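Local coordinates for protein dihydrodipicolinate synthase (Agrobacterium tumefaciens, PDB 3B4U) that probably catalyses the condensation of pyruvate with aspartate semialdehyde on the way to lysine, as a TIM-barrel lyase of the dihydrodipicolinate synthase family, at residues I27-A30 with R31-S35; E220-A223 with M224-G228. All coordinates share one frame; numbering follows the deposited sequence.

Contact 1. Residues I27-A30 with R31-S35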
loop_
_atom_site.group_PDB
_atom_site.type_symbol
_atom_site.label_atom_id
_atom_site.label_comp_id
_atom_site.label_asym_id
_atom_site.label_seq_id
_atom_site.Cartn_x
_atom_site.Cartn_y
_atom_site.Cartn_z
ATOM N N ILE B 27 -2.260 -24.230 8.415
ATOM C CA ILE B 27 -1.127 -25.128 8.522
ATOM C C ILE B 27 -1.427 -26.455 7.823
ATOM O O ILE B 27 -0.591 -27.007 7.139
ATOM C CB ILE B 27 -0.730 -25.323 10.000
ATOM C CG1 ILE B 27 -0.110 -24.020 10.504
ATOM C CG2 ILE B 27 0.201 -26.480 10.183
ATOM C CD1 ILE B 27 0.044 -23.897 12.009
ATOM N N ALA B 28 -2.630 -26.978 8.011
ATOM C CA ALA B 28 -3.013 -28.237 7.349
ATOM C C ALA B 28 -2.997 -28.099 5.813
ATOM O O ALA B 28 -2.555 -29.006 5.106
ATOM C CB ALA B 28 -4.394 -28.707 7.859
ATOM N N HIS B 29 -3.435 -26.951 5.333
ATOM C CA HIS B 29 -3.390 -26.669 3.907
ATOM C C HIS B 29 -1.950 -26.586 3.413
ATOM O O HIS B 29 -1.616 -27.159 2.377
ATOM C CB HIS B 29 -4.199 -25.408 3.603
ATOM C CG HIS B 29 -4.188 -25.028 2.176
ATOM N ND1 HIS B 29 -4.659 -25.856 1.185
ATOM C CD2 HIS B 29 -3.761 -23.888 1.589
ATOM C CE1 HIS B 29 -4.510 -25.222 0.031
ATOM N NE2 HIS B 29 -3.966 -24.028 0.236
ATOM N N ALA B 30 -1.085 -25.930 4.165
ATOM C CA ALA B 30 0.331 -25.895 3.811
ATOM C C ALA B 30 0.902 -27.309 3.734
ATOM O O ALA B 30 1.618 -27.652 2.798
ATOM C CB ALA B 30 1.106 -25.063 4.816
ATOM N N ARG B 31 0.610 -28.145 4.727
ATOM C CA ARG B 31 1.121 -29.509 4.730
ATOM C C ARG B 31 0.624 -30.280 3.517
ATOM O O ARG B 31 1.369 -31.062 2.924
ATOM C CB ARG B 31 0.685 -30.244 5.986
ATOM C CG ARG B 31 1.393 -29.768 7.235
ATOM C CD ARG B 31 2.820 -30.260 7.324
ATOM N NE ARG B 31 3.410 -30.019 8.653
ATOM C CZ ARG B 31 4.708 -30.137 8.939
ATOM N NH1 ARG B 31 5.108 -29.881 10.165
ATOM N NH2 ARG B 31 5.608 -30.495 8.038
ATOM N N ARG B 32 -0.630 -30.080 3.144
ATOM C CA ARG B 32 -1.201 -30.732 1.954
ATOM C C ARG B 32 -0.459 -30.284 0.701
ATOM O O ARG B 32 -0.078 -31.104 -0.143
ATOM C CB ARG B 32 -2.697 -30.429 1.873
ATOM C CG ARG B 32 -3.325 -30.864 0.552
ATOM C CD ARG B 32 -4.855 -30.804 0.577
ATOM N NE ARG B 32 -5.309 -29.464 0.941
ATOM C CZ ARG B 32 -6.255 -29.174 1.816
ATOM N NH1 ARG B 32 -6.952 -30.135 2.390
ATOM N NH2 ARG B 32 -6.505 -27.922 2.120
ATOM N N CYS B 33 -0.245 -28.983 0.537
ATOM C CA CYS B 33 0.452 -28.487 -0.633
ATOM C C CYS B 33 1.892 -28.989 -0.716
ATOM O O CYS B 33 2.368 -29.376 -1.803
ATOM C CB CYS B 33 0.424 -26.949 -0.624
ATOM S SG CYS B 33 -1.196 -26.225 -0.971
ATOM N N LEU B 34 2.575 -29.016 0.416
ATOM C CA LEU B 34 3.916 -29.589 0.476
ATOM C C LEU B 34 3.913 -31.067 0.126
ATOM O O LEU B 34 4.670 -31.514 -0.740
ATOM C CB LEU B 34 4.524 -29.327 1.853
ATOM C CG LEU B 34 4.840 -27.863 2.187
ATOM C CD1 LEU B 34 5.071 -27.693 3.674
ATOM C CD2 LEU B 34 6.027 -27.321 1.409
ATOM N N SER B 35 2.969 -31.817 0.662
ATOM C CA SER B 35 2.867 -33.245 0.362
ATOM C C SER B 35 2.571 -33.532 -1.099
ATOM O O SER B 35 3.015 -34.545 -1.653
ATOM C CB SER B 35 1.761 -33.863 1.242
ATOM O OG SER B 35 1.531 -35.240 0.930
#
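Helix 23-35 is the first helix of the TIM barrel, and one turn of it brings His29 together with Arg32 and Cys33. The imidazole is gripped at ND1: Arg32 NH2 donates to it across 2.9 Å, with an N-H...N angle of 166°. The acceptor lies in the plane of the guanidinium, whereas the donor stands 19° out of the ring plane, the two flat groups being turned well against each other. Arg32 reaches back along the helix through a bend at chi3 (56°), which turns an otherwise extended chain toward the histidine edge. One turn on from His29, the sulfur of Cys33 sits over a face of the same ring, SG lying 3.9 Å from the centroid and closer to CE1 than to the middle; a small, polarisable thiol suits a place against the face of a buried imidazole. Beneath the side chains runs regular helical bonding, with Cys33 N 2.9 Å from His29 O and Leu34 N 2.9 Å from Ala30 O. The helix is the crossover of the beta-alpha-beta unit joining strands 6-10 and 40-43. Ala30 turns to Val41 of the second strand and to Phe65 of the next helix, where a methyl group permits close approach. Other parts of the chain close over the histidine side: helix 246-258 and Trp263 flank the imidazole, His29 NE2 is bonded to Asn215 OD1, and Arg32 NH1 forms a salt bridge with Glu260. Accepting at ND1 while bonded to an amide oxygen at NE2 is consistent with a neutral imidazole whose rotation is fixed from both ends.

Contact 2. Residues E220-A223 with M224-G228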
loop_
_atom_site.group_PDB
_atom_site.type_symbol
_atom_site.label_atom_id
_atom_site.label_comp_id
_atom_site.label_asym_id
_atom_site.label_seq_id
_atom_site.Cartn_x
_atom_site.Cartn_y
_atom_site.Cartn_z
ATOM N N GLU B 220 -0.133 -30.718 -11.034
ATOM C CA GLU B 220 -0.186 -30.201 -12.389
ATOM C C GLU B 220 0.729 -28.990 -12.566
ATOM O O GLU B 220 1.451 -28.851 -13.552
ATOM C CB GLU B 220 -1.627 -29.826 -12.784
ATOM C CG GLU B 220 -2.571 -31.017 -12.927
ATOM C CD GLU B 220 -3.121 -31.598 -11.643
ATOM O OE1 GLU B 220 -2.827 -31.096 -10.531
ATOM O OE2 GLU B 220 -3.860 -32.595 -11.761
ATOM N N VAL B 221 0.734 -28.102 -11.585
ATOM C CA VAL B 221 1.633 -26.951 -11.631
ATOM C C VAL B 221 3.084 -27.401 -11.474
ATOM O O VAL B 221 3.962 -26.838 -12.109
ATOM C CB VAL B 221 1.239 -25.842 -10.633
ATOM C CG1 VAL B 221 2.212 -24.684 -10.733
ATOM C CG2 VAL B 221 -0.200 -25.350 -10.901
ATOM N N ARG B 222 3.354 -28.400 -10.631
ATOM C CA ARG B 222 4.727 -28.877 -10.487
ATOM C C ARG B 222 5.326 -29.336 -11.817
ATOM O O ARG B 222 6.480 -29.071 -12.115
ATOM C CB ARG B 222 4.798 -29.979 -9.426
ATOM C CG ARG B 222 6.223 -30.382 -9.143
ATOM C CD ARG B 222 6.352 -31.552 -8.166
ATOM N NE ARG B 222 7.758 -31.946 -8.062
ATOM C CZ ARG B 222 8.694 -31.330 -7.361
ATOM N NH1 ARG B 222 8.419 -30.306 -6.534
ATOM N NH2 ARG B 222 9.942 -31.746 -7.497
ATOM N N ALA B 223 4.514 -30.006 -12.625
ATOM C CA ALA B 223 5.011 -30.504 -13.915
ATOM C C ALA B 223 5.463 -29.342 -14.784
ATOM O O ALA B 223 6.397 -29.483 -15.568
ATOM C CB ALA B 223 3.946 -31.320 -14.591
ATOM N N MET B 224 4.816 -28.192 -14.654
ATOM C CA MET B 224 5.178 -26.998 -15.392
ATOM C C MET B 224 6.387 -26.282 -14.763
ATOM O O MET B 224 7.374 -25.992 -15.436
ATOM C CB MET B 224 3.993 -26.025 -15.422
ATOM C CG MET B 224 2.716 -26.590 -16.027
ATOM S SD MET B 224 1.148 -25.568 -15.650
ATOM C CE MET B 224 1.408 -24.267 -16.920
ATOM N N ALA B 225 6.305 -26.013 -13.468
ATOM C CA ALA B 225 7.246 -25.148 -12.749
ATOM C C ALA B 225 8.576 -25.828 -12.515
ATOM O O ALA B 225 9.601 -25.151 -12.463
ATOM C CB ALA B 225 6.641 -24.731 -11.388
ATOM N N VAL B 226 8.564 -27.154 -12.328
ATOM C CA VAL B 226 9.779 -27.907 -12.022
ATOM C C VAL B 226 10.219 -28.673 -13.250
ATOM O O VAL B 226 11.394 -28.613 -13.626
ATOM C CB VAL B 226 9.572 -28.829 -10.795
ATOM C CG1 VAL B 226 10.819 -29.703 -10.543
ATOM C CG2 VAL B 226 9.241 -27.982 -9.585
ATOM N N ASP B 227 9.302 -29.401 -13.887
ATOM C CA ASP B 227 9.663 -30.304 -14.983
ATOM C C ASP B 227 9.633 -29.641 -16.356
ATOM O O ASP B 227 10.068 -30.249 -17.332
ATOM C CB ASP B 227 8.783 -31.551 -14.971
ATOM C CG ASP B 227 8.861 -32.331 -13.692
ATOM O OD1 ASP B 227 9.849 -32.207 -12.940
ATOM O OD2 ASP B 227 7.901 -33.085 -13.454
ATOM N N GLY B 228 9.140 -28.410 -16.458
ATOM C CA GLY B 228 9.136 -27.694 -17.717
ATOM C C GLY B 228 8.220 -28.276 -18.773
ATOM O O GLY B 228 8.513 -28.187 -19.957
HETATM O O HOH W 1 9.966 -33.265 -10.208
#
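Val226 lies one turn beyond Arg222 and places its branched end against the arginine's flat head. Its CG2 sits 3.9 Å above the guanidinium plane, toward the rim, and also meets the aliphatic part of the chain, while CG1 comes 3.8 Å from Arg222 NH2. With CG anti to the backbone N (chi1 -174°) and the chain extended as far as NE, Arg222 runs past the valine and beyond it. There NH2 donates a hydrogen bond to a water at 3.1 Å, and the same water donates to Asp227 OD1 at 2.9 Å, so arginine and aspartate meet through solvent. Underneath, the helix is coming to its end. Val226 N still makes a helical bond of 2.8 Å to Arg222 O, yet that oxygen also receives a weak bond from Asp227 N at 3.3 Å. Gly228 then takes a positive phi (67°), a conformation glycine adopts easily, and the chain turns off. On the inner side Val221 and Ala225 are buried against Leu7 of strand 6-10 and against strand 208-211, small apolar residues fitting the helix to the barrel. Farther out, Arg222 NH1 is held by Gly37 O and by a salt bridge to Asp39. That anchoring is consistent with the guanidinium lying across Val226, its charge answered partly by a direct carboxylate and partly, probably more weakly, through water.

Overall arrangement
Both contacts are local, between residues about a turn apart, in the helical layer outside the barrel; both are partly buried, each turning apolar residues such as Ala30 or Val221 to the strands. Contact 1 lies within the helix joining strands 6-10 and 40-43; contact 2 is at the C-terminal end of the helix that follows strand 208-211. Strand 6-10 neighbours both 40-43 and 208-211, yet the contacts do not touch, their nearest atoms being about 7 Å apart. The first has regular helical bonding and a direct bond between side chains at a buried ring; the second has a shared carbonyl and a water bridge, and its arginine reaches the loop that follows helix 23-35.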